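Long-range contact in poly(ADP-ribose) glycohydrolase (Thermomonospora curvata, PDB 3SIG), which hydrolyses the ribose-ribose glycosidic bonds of poly(ADP-ribose), releasing ADP-ribose: residues 142-148 with 173-179. Coordinates in Å, arbitrary orientation, origin at the centre of the assembly. Residue numbers count along the deposited sequence, not the author numbering.
Sequences LYSDHLI and LTSPAPN
Residues 142-148 and 173-179 run antiparallel, 163° apart end to end. In the backbone, Ile148 and Thr174 form a hydrogen-bonded pair, with Ile148 N to Thr174 O 3.0 Å and Thr174 N to Ile148 O 2.9 Å. Leu147 CA adds a CA-H...O contact to Thr174 O (3.3 Å). The side chains of Ile148 and Thr174 share one sheet face, with Ile148 CB 4.0 Å from Thr174 CB. This is the open end of the hairpin of strands 147-157 and 163-175, in the central mixed sheet of the macrodomain-like fold. Leu147 CA is still 5.0 Å from Ser175 CA. The chains then bow apart around Ser144-His146, where water 1 bonds Ser144 O (2.8 Å), His146 O (2.6 Å) and Ser175 OG (2.7 Å). They close again with Leu142 CA 4.3 Å from Pro178 CA. Tyr143, with positive phi (58°) and an m rotamer, turns its ring toward 173-179; its CD2 meets Pro176 CB at 3.8 Å. Leu142 CD2 touches Pro178 CB (4.0 Å). Asn179 ND2 donates to Tyr143 OH (3.1 Å), while Asn179 OD1 N-caps helix 180-183 at Ala182. The Ala177 side chain lies about 5 Å from bound ADP-ribose.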
ATOM      1  N   LEU A 142      -2.539 -15.862  -8.808  1.00 12.29           N
ATOM      2  CA  LEU A 142      -1.806 -15.868  -7.549  1.00 12.64           C
ATOM      3  C   LEU A 142      -0.762 -14.769  -7.563  1.00 12.06           C
ATOM      4  O   LEU A 142      -0.277 -14.387  -6.503  1.00 11.62           O
ATOM      5  CB  LEU A 142      -1.127 -17.207  -7.289  1.00 14.55           C
ATOM      6  CG  LEU A 142      -2.028 -18.368  -6.816  1.00 14.85           C
ATOM      7  CD1 LEU A 142      -1.263 -19.678  -6.867  1.00 18.57           C
ATOM      8  CD2 LEU A 142      -2.537 -18.123  -5.405  1.00 17.15           C
ATOM      9  N   TYR A 143      -0.394 -14.283  -8.750  1.00 12.08           N
ATOM     10  CA  TYR A 143       0.651 -13.266  -8.925  1.00 11.51           C
ATOM     11  C   TYR A 143       1.962 -13.779  -8.341  1.00 10.22           C
ATOM     12  O   TYR A 143       2.278 -14.974  -8.487  1.00 13.17           O
ATOM     13  CB  TYR A 143       0.224 -11.891  -8.387  1.00 10.42           C
ATOM     14  CG  TYR A 143      -1.098 -11.431  -8.936  1.00 10.50           C
ATOM     15  CD1 TYR A 143      -1.383 -11.475 -10.283  1.00 12.83           C
ATOM     16  CD2 TYR A 143      -2.067 -10.925  -8.088  1.00 11.85           C
ATOM     17  CE1 TYR A 143      -2.595 -11.029 -10.766  1.00 14.28           C
ATOM     18  CE2 TYR A 143      -3.267 -10.479  -8.556  1.00 11.88           C
ATOM     19  CZ  TYR A 143      -3.540 -10.534  -9.873  1.00 12.88           C
ATOM     20  OH  TYR A 143      -4.739 -10.056 -10.325  1.00 16.05           O
ATOM     21  N   SER A 144       2.766 -12.936  -7.714  1.00 10.78           N
ATOM     22  CA  SER A 144       4.064 -13.358  -7.231  1.00 11.42           C
ATOM     23  C   SER A 144       4.438 -12.479  -6.033  1.00  9.44           C
ATOM     24  O   SER A 144       3.788 -11.478  -5.764  1.00  9.49           O
ATOM     25  CB  SER A 144       5.134 -13.182  -8.318  1.00 11.45           C
ATOM     26  OG  SER A 144       5.461 -11.806  -8.490  1.00 11.48           O
ATOM     27  N   ASP A 145       5.543 -12.827  -5.398  1.00 10.46           N
ATOM     28  CA  ASP A 145       6.088 -12.112  -4.254  1.00  9.93           C
ATOM     29  C   ASP A 145       6.975 -10.931  -4.669  1.00 12.08           C
ATOM     30  O   ASP A 145       7.593 -10.327  -3.805  1.00 13.02           O
ATOM     31  CB  ASP A 145       6.913 -13.036  -3.350  1.00 11.16           C
ATOM     32  CG  ASP A 145       6.104 -14.089  -2.654  1.00 12.71           C
ATOM     33  OD1 ASP A 145       4.884 -13.970  -2.512  1.00 10.67           O
ATOM     34  OD2 ASP A 145       6.748 -15.075  -2.209  1.00 13.22           O
ATOM     35  N   HIS A 146       7.030 -10.555  -5.950  1.00  9.35           N
ATOM     36  CA  HIS A 146       7.744  -9.312  -6.304  1.00 10.81           C
ATOM     37  C   HIS A 146       7.157  -8.140  -5.515  1.00  9.21           C
ATOM     38  O   HIS A 146       5.941  -8.046  -5.363  1.00  9.91           O
ATOM     39  CB  HIS A 146       7.616  -8.964  -7.800  1.00 11.55           C
ATOM     40  CG  HIS A 146       8.354  -9.877  -8.733  1.00 12.57           C
ATOM     41  ND1 HIS A 146       9.576  -9.575  -9.306  1.00 18.15           N
ATOM     42  CD2 HIS A 146       8.003 -11.086  -9.214  1.00 10.29           C
ATOM     43  CE1 HIS A 146       9.944 -10.573 -10.106  1.00 12.35           C
ATOM     44  NE2 HIS A 146       9.008 -11.503 -10.058  1.00 18.11           N
ATOM     45  N   LEU A 147       8.020  -7.214  -5.102  1.00  9.65           N
ATOM     46  CA  LEU A 147       7.604  -6.052  -4.338  1.00  9.07           C
ATOM     47  C   LEU A 147       8.336  -4.835  -4.861  1.00  8.51           C
ATOM     48  O   LEU A 147       9.524  -4.874  -5.145  1.00 10.20           O
ATOM     49  CB  LEU A 147       7.914  -6.288  -2.825  1.00 10.36           C
ATOM     50  CG  LEU A 147       7.575  -5.177  -1.838  1.00 11.07           C
ATOM     51  CD1 LEU A 147       7.233  -5.828  -0.482  1.00 11.65           C
ATOM     52  CD2 LEU A 147       8.746  -4.302  -1.687  1.00 12.04           C
ATOM     53  N   ILE A 148       7.620  -3.729  -4.977  1.00  7.73           N
ATOM     54  CA  ILE A 148       8.260  -2.451  -5.259  1.00  8.00           C
ATOM     55  C   ILE A 148       8.303  -1.636  -3.983  1.00  7.32           C
ATOM     56  O   ILE A 148       7.273  -1.425  -3.311  1.00  7.56           O
ATOM     57  CB  ILE A 148       7.521  -1.667  -6.348  1.00  7.85           C
ATOM     58  CG1 ILE A 148       7.489  -2.424  -7.690  1.00  8.55           C
ATOM     59  CG2 ILE A 148       8.163  -0.315  -6.563  1.00  8.62           C
ATOM     60  CD1 ILE A 148       6.514  -1.873  -8.707  1.00  8.77           C
ATOM     61  N   LEU A 173       5.027   0.203   0.043  1.00  6.80           N
ATOM     62  CA  LEU A 173       5.355  -1.180  -0.261  1.00  6.46           C
ATOM     63  C   LEU A 173       4.258  -1.670  -1.174  1.00  6.19           C
ATOM     64  O   LEU A 173       3.101  -1.736  -0.744  1.00  7.23           O
ATOM     65  CB  LEU A 173       5.369  -2.002   1.028  1.00  8.07           C
ATOM     66  CG  LEU A 173       6.217  -1.420   2.173  1.00 13.43           C
ATOM     67  CD1 LEU A 173       5.834  -1.909   3.532  1.00 14.84           C
ATOM     68  CD2 LEU A 173       7.634  -1.725   1.910  1.00 22.39           C
ATOM     69  N   THR A 174       4.630  -2.024  -2.412  1.00  6.89           N
ATOM     70  CA  THR A 174       3.665  -2.402  -3.437  1.00  7.43           C
ATOM     71  C   THR A 174       3.785  -3.885  -3.701  1.00  7.50           C
ATOM     72  O   THR A 174       4.789  -4.347  -4.247  1.00  8.25           O
ATOM     73  CB  THR A 174       3.899  -1.537  -4.706  1.00  6.70           C
ATOM     74  OG1 THR A 174       3.456  -0.215  -4.409  1.00  7.74           O
ATOM     75  CG2 THR A 174       3.164  -1.986  -5.934  1.00  8.93           C
ATOM     76  N   SER A 175       2.763  -4.617  -3.266  1.00  6.86           N
ATOM     77  CA  SER A 175       2.723  -6.061  -3.367  1.00  7.84           C
ATOM     78  C   SER A 175       1.275  -6.448  -3.598  1.00  7.93           C
ATOM     79  O   SER A 175       0.418  -6.079  -2.804  1.00  8.60           O
ATOM     80  CB  SER A 175       3.192  -6.663  -2.034  1.00  9.53           C
ATOM     81  OG  SER A 175       2.944  -8.066  -1.938  1.00 11.21           O
ATOM     82  N   PRO A 176       0.973  -7.190  -4.685  1.00  8.73           N
ATOM     83  CA  PRO A 176      -0.425  -7.573  -4.913  1.00  8.95           C
ATOM     84  C   PRO A 176      -0.791  -8.812  -4.129  1.00  8.26           C
ATOM     85  O   PRO A 176      -0.077  -9.814  -4.130  1.00  9.30           O
ATOM     86  CB  PRO A 176      -0.440  -7.899  -6.411  1.00  9.58           C
ATOM     87  CG  PRO A 176       0.936  -8.436  -6.660  1.00 11.79           C
ATOM     88  CD  PRO A 176       1.861  -7.682  -5.745  1.00 10.15           C
ATOM     89  N   ALA A 177      -1.916  -8.757  -3.440  1.00  8.91           N
ATOM     90  CA  ALA A 177      -2.471  -9.955  -2.819  1.00  9.53           C
ATOM     91  C   ALA A 177      -2.904 -10.886  -3.952  1.00  9.86           C
ATOM     92  O   ALA A 177      -3.215 -10.431  -5.059  1.00 10.22           O
ATOM     93  CB  ALA A 177      -3.665  -9.612  -1.930  1.00  8.82           C
ATOM     94  N   PRO A 178      -2.979 -12.196  -3.683  1.00 10.84           N
ATOM     95  CA  PRO A 178      -3.539 -13.092  -4.700  1.00 11.67           C
ATOM     96  C   PRO A 178      -4.962 -12.667  -5.038  1.00 12.92           C
ATOM     97  O   PRO A 178      -5.734 -12.244  -4.174  1.00 12.58           O
ATOM     98  CB  PRO A 178      -3.493 -14.453  -4.024  1.00 12.72           C
ATOM     99  CG  PRO A 178      -3.426 -14.176  -2.567  1.00 13.53           C
ATOM    100  CD  PRO A 178      -2.627 -12.909  -2.444  1.00 10.99           C
ATOM    101  N   ASN A 179      -5.332 -12.792  -6.296  1.00 13.38           N
ATOM    102  CA  ASN A 179      -6.665 -12.467  -6.755  1.00 15.04           C
ATOM    103  C   ASN A 179      -7.571 -13.679  -6.527  1.00 15.36           C
ATOM    104  O   ASN A 179      -7.836 -14.500  -7.432  1.00 16.24           O
ATOM    105  CB  ASN A 179      -6.621 -12.082  -8.228  1.00 18.47           C
ATOM    106  CG  ASN A 179      -7.881 -11.405  -8.698  1.00 19.11           C
ATOM    107  OD1 ASN A 179      -8.962 -11.623  -8.169  1.00 17.13           O
ATOM    108  ND2 ASN A 179      -7.729 -10.519  -9.667  1.00 25.99           N
TER
HETATM  109  O   HOH W   1       4.233  -9.444  -3.911  1.00 13.92           O
HETATM  110  O   HOH W   2       5.713   1.018  -3.652  1.00  8.24           O